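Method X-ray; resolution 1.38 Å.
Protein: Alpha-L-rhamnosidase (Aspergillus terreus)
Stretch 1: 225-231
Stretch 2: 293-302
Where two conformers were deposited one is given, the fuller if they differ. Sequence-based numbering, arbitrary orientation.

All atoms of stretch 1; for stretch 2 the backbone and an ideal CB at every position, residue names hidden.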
ATOM      1  N   ASP A 225      20.796  -1.466  17.981  1.00 12.20           N
ATOM      2  CA  ASP A 225      20.368  -2.121  19.219  1.00 13.36           C
ATOM      3  C   ASP A 225      19.939  -1.111  20.265  1.00 10.97           C
ATOM      4  O   ASP A 225      19.727  -1.527  21.427  1.00 13.09           O
ATOM      5  CB  ASP A 225      21.461  -3.022  19.788  1.00 14.65           C
ATOM      6  CG  ASP A 225      22.709  -2.331  20.280  1.00 18.65           C
ATOM      7  OD1 ASP A 225      22.811  -1.102  20.183  1.00 15.60           O
ATOM      8  OD2 ASP A 225      23.537  -3.060  20.853  1.00 27.47           O
ATOM      9  N   THR A 226      19.843   0.173  19.922  1.00 11.34           N
ATOM     10  CA  THR A 226      19.625   1.257  20.893  1.00 11.57           C
ATOM     11  C   THR A 226      18.541   2.224  20.373  1.00 11.84           C
ATOM     12  O   THR A 226      18.597   2.670  19.223  1.00 13.54           O
ATOM     13  CB  THR A 226      20.935   1.986  21.204  1.00 13.78           C
ATOM     14  OG1 THR A 226      21.879   1.038  21.704  1.00 13.66           O
ATOM     15  CG2 THR A 226      20.730   3.070  22.251  1.00 14.68           C
ATOM     16  N   LEU A 227      17.499   2.510  21.177  1.00 10.99           N
ATOM     17  CA  LEU A 227      16.488   3.476  20.773  1.00 10.99           C
ATOM     18  C   LEU A 227      17.111   4.870  20.652  1.00 11.56           C
ATOM     19  O   LEU A 227      17.874   5.290  21.497  1.00 12.29           O
ATOM     20  CB  LEU A 227      15.355   3.527  21.793  1.00 12.31           C
ATOM     21  CG  LEU A 227      14.632   2.217  22.040  1.00 14.09           C
ATOM     22  CD1 LEU A 227      13.503   2.371  23.041  1.00 15.73           C
ATOM     23  CD2 LEU A 227      14.119   1.626  20.776  1.00 14.21           C
ATOM     24  N   GLY A 228      16.801   5.572  19.559  1.00 11.73           N
ATOM     25  CA  GLY A 228      17.367   6.867  19.281  1.00 11.74           C
ATOM     26  C   GLY A 228      16.360   7.864  18.736  1.00 10.85           C
ATOM     27  O   GLY A 228      15.388   7.462  18.093  1.00 10.98           O
ATOM     28  N   LEU A 229      16.627   9.148  18.966  1.00 10.24           N
ATOM     29  CA  LEU A 229      15.740  10.245  18.537  1.00 10.31           C
ATOM     30  C   LEU A 229      16.593  11.284  17.794  1.00 10.46           C
ATOM     31  O   LEU A 229      17.650  11.690  18.262  1.00 11.31           O
ATOM     32  CB  LEU A 229      15.150  10.919  19.784  1.00 11.90           C
ATOM     33  CG  LEU A 229      14.357  12.199  19.537  1.00 12.49           C
ATOM     34  CD1 LEU A 229      13.126  11.933  18.692  1.00 13.12           C
ATOM     35  CD2 LEU A 229      14.015  12.885  20.829  1.00 13.40           C
ATOM     36  N   LEU A 230      16.102  11.747  16.637  1.00  9.96           N
ATOM     37  CA  LEU A 230      16.657  12.930  15.975  1.00 11.03           C
ATOM     38  C   LEU A 230      15.526  13.948  15.841  1.00 11.12           C
ATOM     39  O   LEU A 230      14.477  13.622  15.239  1.00 11.49           O
ATOM     40  CB  LEU A 230      17.182  12.537  14.592  1.00 10.78           C
ATOM     41  CG  LEU A 230      17.758  13.701  13.757  1.00 11.93           C
ATOM     42  CD1 LEU A 230      19.011  14.292  14.435  1.00 12.53           C
ATOM     43  CD2 LEU A 230      18.069  13.247  12.336  1.00 12.64           C
ATOM     44  N   SER A 231      15.762  15.193  16.263  1.00 10.97           N
ATOM     45  CA  SER A 231      14.702  16.208  16.312  0.50 11.18           C
ATOM     46  C   SER A 231      15.327  17.589  16.080  1.00 12.31           C
ATOM     47  O   SER A 231      16.343  17.886  16.686  1.00 14.00           O
ATOM     48  CB  SER A 231      13.972  16.119  17.642  0.50 12.93           C
ATOM     49  OG  SER A 231      12.880  17.029  17.751  0.50 14.29           O
ATOM     50  N   UNK A 293      25.009  11.197  22.410  1.00 12.92           N
ATOM     51  CA  UNK A 293      24.888  11.152  20.966  1.00 13.37           C
ATOM     52  C   UNK A 293      25.152   9.734  20.444  1.00 13.80           C
ATOM     53  O   UNK A 293      26.038   9.021  20.993  1.00 15.32           O
ATOM     54  CB  UNK A 293      25.854  12.149  20.323  1.00 13.37           C
ATOM     55  N   UNK A 294      24.439   9.334  19.399  1.00 13.63           N
ATOM     56  CA  UNK A 294      24.677   8.089  18.637  1.00 14.20           C
ATOM     57  C   UNK A 294      25.196   8.477  17.252  1.00 15.20           C
ATOM     58  O   UNK A 294      24.546   9.270  16.574  1.00 16.44           O
ATOM     59  CB  UNK A 294      23.406   7.245  18.527  1.00 14.20           C
ATOM     60  N   UNK A 295      26.313   7.877  16.829  1.00 15.32           N
ATOM     61  CA  UNK A 295      26.828   8.124  15.474  1.00 15.54           C
ATOM     62  C   UNK A 295      25.775   7.744  14.428  1.00 14.77           C
ATOM     63  O   UNK A 295      25.179   6.678  14.492  1.00 15.96           O
ATOM     64  CB  UNK A 295      28.119   7.338  15.236  1.00 15.54           C
ATOM     65  N   UNK A 296      25.539   8.656  13.473  1.00 14.21           N
ATOM     66  CA  UNK A 296      24.469   8.428  12.464  1.00 13.82           C
ATOM     67  C   UNK A 296      24.729   9.258  11.213  1.00 14.94           C
ATOM     68  O   UNK A 296      24.925  10.473  11.309  1.00 15.92           O
ATOM     69  CB  UNK A 296      23.094   8.776  13.039  1.00 13.82           C
ATOM     70  N   UNK A 297      24.733   8.637  10.014  1.00 14.64           N
ATOM     71  CA  UNK A 297      24.937   9.410   8.790  1.00 14.78           C
ATOM     72  C   UNK A 297      23.676  10.083   8.246  1.00 13.52           C
ATOM     73  O   UNK A 297      22.772   9.389   7.729  1.00 13.32           O
ATOM     74  CB  UNK A 297      25.516   8.495   7.710  1.00 14.78           C
ATOM     75  N   UNK A 298      23.629  11.417   8.353  1.00 14.20           N
ATOM     76  CA  UNK A 298      22.442  12.220   7.936  1.00 13.75           C
ATOM     77  C   UNK A 298      22.216  12.174   6.421  1.00 13.36           C
ATOM     78  O   UNK A 298      21.194  12.674   5.978  1.00 15.17           O
ATOM     79  CB  UNK A 298      22.608  13.676   8.375  1.00 13.75           C
ATOM     80  N   UNK A 299      23.134  11.548   5.663  1.00 13.88           N
ATOM     81  CA  UNK A 299      22.979  11.418   4.204  1.00 14.13           C
ATOM     82  C   UNK A 299      21.823  10.477   3.860  1.00 13.75           C
ATOM     83  O   UNK A 299      21.314  10.558   2.752  1.00 15.49           O
ATOM     84  CB  UNK A 299      24.275  10.907   3.571  1.00 14.13           C
ATOM     85  N   UNK A 300      21.399   9.601   4.793  1.00 13.04           N
ATOM     86  CA  UNK A 300      20.307   8.669   4.487  1.00 13.39           C
ATOM     87  C   UNK A 300      18.931   9.312   4.682  1.00 11.62           C
ATOM     88  O   UNK A 300      17.919   8.684   4.296  1.00 13.36           O
ATOM     89  CB  UNK A 300      20.422   7.421   5.365  1.00 13.39           C
ATOM     90  N   UNK A 301      18.881  10.504   5.292  1.00 11.43           N
ATOM     91  CA  UNK A 301      17.589  11.080   5.636  1.00 11.57           C
ATOM     92  C   UNK A 301      16.834  11.536   4.375  1.00 12.64           C
ATOM     93  O   UNK A 301      17.433  12.181   3.514  1.00 16.86           O
ATOM     94  CB  UNK A 301      17.777  12.255   6.598  1.00 11.57           C
ATOM     95  N   UNK A 302      15.542  11.186   4.323  1.00  9.82           N
ATOM     96  CA  UNK A 302      14.728  11.479   3.159  1.00 10.00           C
ATOM     97  C   UNK A 302      13.330  11.926   3.595  1.00 10.67           C
ATOM     98  O   UNK A 302      12.751  11.418   4.554  1.00 12.06           O
ATOM     99  CB  UNK A 302      14.644  10.257   2.242  1.00 10.00           C
TER

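Stretch 1 meets stretch 2 without a hydrogen bond between them. What it offers is mostly apolar: the methyl of Thr 226, the bare CA of Gly 228 and the side chain of Leu 230. Thr 226 OG1 is already engaged, donating to Asp 225 OD1 at 2.8 Å.

Position 293 has extended backbone angles, and its CB lies beyond the reach of stretch 1. Nothing visible restricts it, and a polar or charged residue would do as well as any other. It is Glu 293, with chi1 and chi2 both t.

Position 294 points its CB toward stretch 1. Its CA is 7.4 Å from the CA of Gly 228, and no atom of stretch 1 lies close to the ideal CB. There is room for a side chain of some length. Thr 226 points this way, and a CB on Gly 228 would do the same; its absence leaves space. Leucine, isoleucine or methionine would suit, while alanine would fall short. The residue is Leu 294, with chi1 m and chi2 t. Its CD1 lies 4.1 Å from Thr 226 CG2 and 4.4 Å from Gly 228 CA. A CB on Gly 228 would come to 3.4 Å from Leu 294 CD1, a tight fit, so this leucine makes use of the missing side chain.

Position 295 is out of reach. Its phi/psi of -58/131 excludes little, and small or polar residues are acceptable. It is Ser 295.

Position 296 points its CB toward stretch 1, but its CA is 9.7 Å from the CA of Leu 230. Only a large side chain could approach, and several kinds would fit. The residue is Phe 296. With chi1 t, Phe 296 CE2 still stops 5.0 Å from Leu 230 CD2, so the ring makes no close contact there.

Position 297 is out of reach. Its phi of -83° is compatible with proline, though not specific to it. It is Pro 297, and its O accepts a hydrogen bond from the backbone N of 300 at 3.2 Å.

Position 298 begins a 3-10 segment. Its CB points sideways, so a short side chain would miss stretch 1, whereas a long flexible one could bring methylenes near Leu 230. Lysine, arginine, glutamine or methionine are plausible. It is Lys 298. Its end comes nearer, placing CE 4.3 Å from Leu 230 CD1, while NZ is hydrogen-bonded elsewhere in the structure.

Positions 299 and 300 continue the 3-10 segment and are out of reach, so stretch 1 gives no preference. They are Glu 299 and Arg 300.

Position 301 returns to extended angles, and its CB points toward stretch 1. Leu 230 presents methyls here, which favours a branched or long apolar residue. It is Leu 301, with chi1 m and chi2 t. Its CD1 packs against Leu 230 CD2 at 3.6 Å, the closest contact between the stretches.

Position 302 is extended and out of reach, so many residues would be accepted. It is Ala 302.

Stretch 2, residues 293-302: ELSFPKERLA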
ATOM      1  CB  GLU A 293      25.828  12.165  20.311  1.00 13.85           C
ATOM      2  CG  GLU A 293      25.606  12.302  18.819  1.00 18.64           C
ATOM      3  CD  GLU A 293      26.703  12.989  18.033  1.00 27.43           C
ATOM      4  OE1 GLU A 293      27.610  13.495  18.657  1.00 37.24           O
ATOM      5  OE2 GLU A 293      26.616  12.982  16.777  1.00 29.85           O
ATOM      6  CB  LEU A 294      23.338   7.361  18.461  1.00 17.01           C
ATOM      7  CG  LEU A 294      22.753   6.740  19.702  1.00 16.07           C
ATOM      8  CD1 LEU A 294      21.626   5.782  19.325  1.00 16.94           C
ATOM      9  CD2 LEU A 294      23.816   6.032  20.491  1.00 18.26           C
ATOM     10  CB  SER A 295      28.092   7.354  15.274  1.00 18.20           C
ATOM     11  OG  SER A 295      28.603   7.518  13.975  1.00 22.61           O
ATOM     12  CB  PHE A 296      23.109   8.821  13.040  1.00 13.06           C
ATOM     13  CG  PHE A 296      21.981   8.569  12.082  1.00 13.08           C
ATOM     14  CD1 PHE A 296      21.400   7.319  12.045  1.00 15.03           C
ATOM     15  CD2 PHE A 296      21.474   9.577  11.280  1.00 15.17           C
ATOM     16  CE1 PHE A 296      20.337   7.058  11.215  1.00 18.13           C
ATOM     17  CE2 PHE A 296      20.415   9.309  10.438  1.00 17.52           C
ATOM     18  CZ  PHE A 296      19.864   8.055  10.401  1.00 18.25           C
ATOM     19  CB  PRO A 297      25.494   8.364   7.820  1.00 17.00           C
ATOM     20  CG  PRO A 297      24.962   7.053   8.296  1.00 20.89           C
ATOM     21  CD  PRO A 297      24.675   7.188   9.771  1.00 14.83           C
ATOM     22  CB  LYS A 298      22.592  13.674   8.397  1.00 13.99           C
ATOM     23  CG  LYS A 298      22.455  13.875   9.899  1.00 16.01           C
ATOM     24  CD  LYS A 298      22.367  15.329  10.265  1.00 21.40           C
ATOM     25  CE  LYS A 298      22.147  15.569  11.728  1.00 19.77           C
ATOM     26  NZ  LYS A 298      23.360  15.235  12.506  1.00 20.81           N
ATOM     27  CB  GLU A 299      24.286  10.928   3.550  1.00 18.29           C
ATOM     28  CG  GLU A 299      25.368  11.994   3.566  1.00 24.23           C
ATOM     29  CD  GLU A 299      26.147  12.168   4.869  1.00 28.79           C
ATOM     30  OE1 GLU A 299      25.991  11.311   5.828  1.00 24.02           O
ATOM     31  OE2 GLU A 299      26.925  13.165   4.936  1.00 34.95           O
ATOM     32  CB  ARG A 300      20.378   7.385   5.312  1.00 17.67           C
ATOM     33  CG  ARG A 300      21.751   6.994   5.813  1.00 16.75           C
ATOM     34  CD  ARG A 300      21.628   6.076   7.017  1.00 18.92           C
ATOM     35  NE  ARG A 300      22.657   5.036   7.022  1.00 18.42           N
ATOM     36  CZ  ARG A 300      22.947   4.261   8.046  1.00 18.33           C
ATOM     37  NH1 ARG A 300      22.205   4.307   9.144  1.00 17.31           N
ATOM     38  NH2 ARG A 300      23.990   3.442   8.011  1.00 22.67           N
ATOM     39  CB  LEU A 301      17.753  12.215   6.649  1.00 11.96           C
ATOM     40  CG  LEU A 301      18.249  11.773   8.022  1.00 12.55           C
ATOM     41  CD1 LEU A 301      18.743  12.952   8.810  1.00 13.08           C
ATOM     42  CD2 LEU A 301      17.203  10.989   8.775  1.00 13.06           C
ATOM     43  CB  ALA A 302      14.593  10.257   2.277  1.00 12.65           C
TER
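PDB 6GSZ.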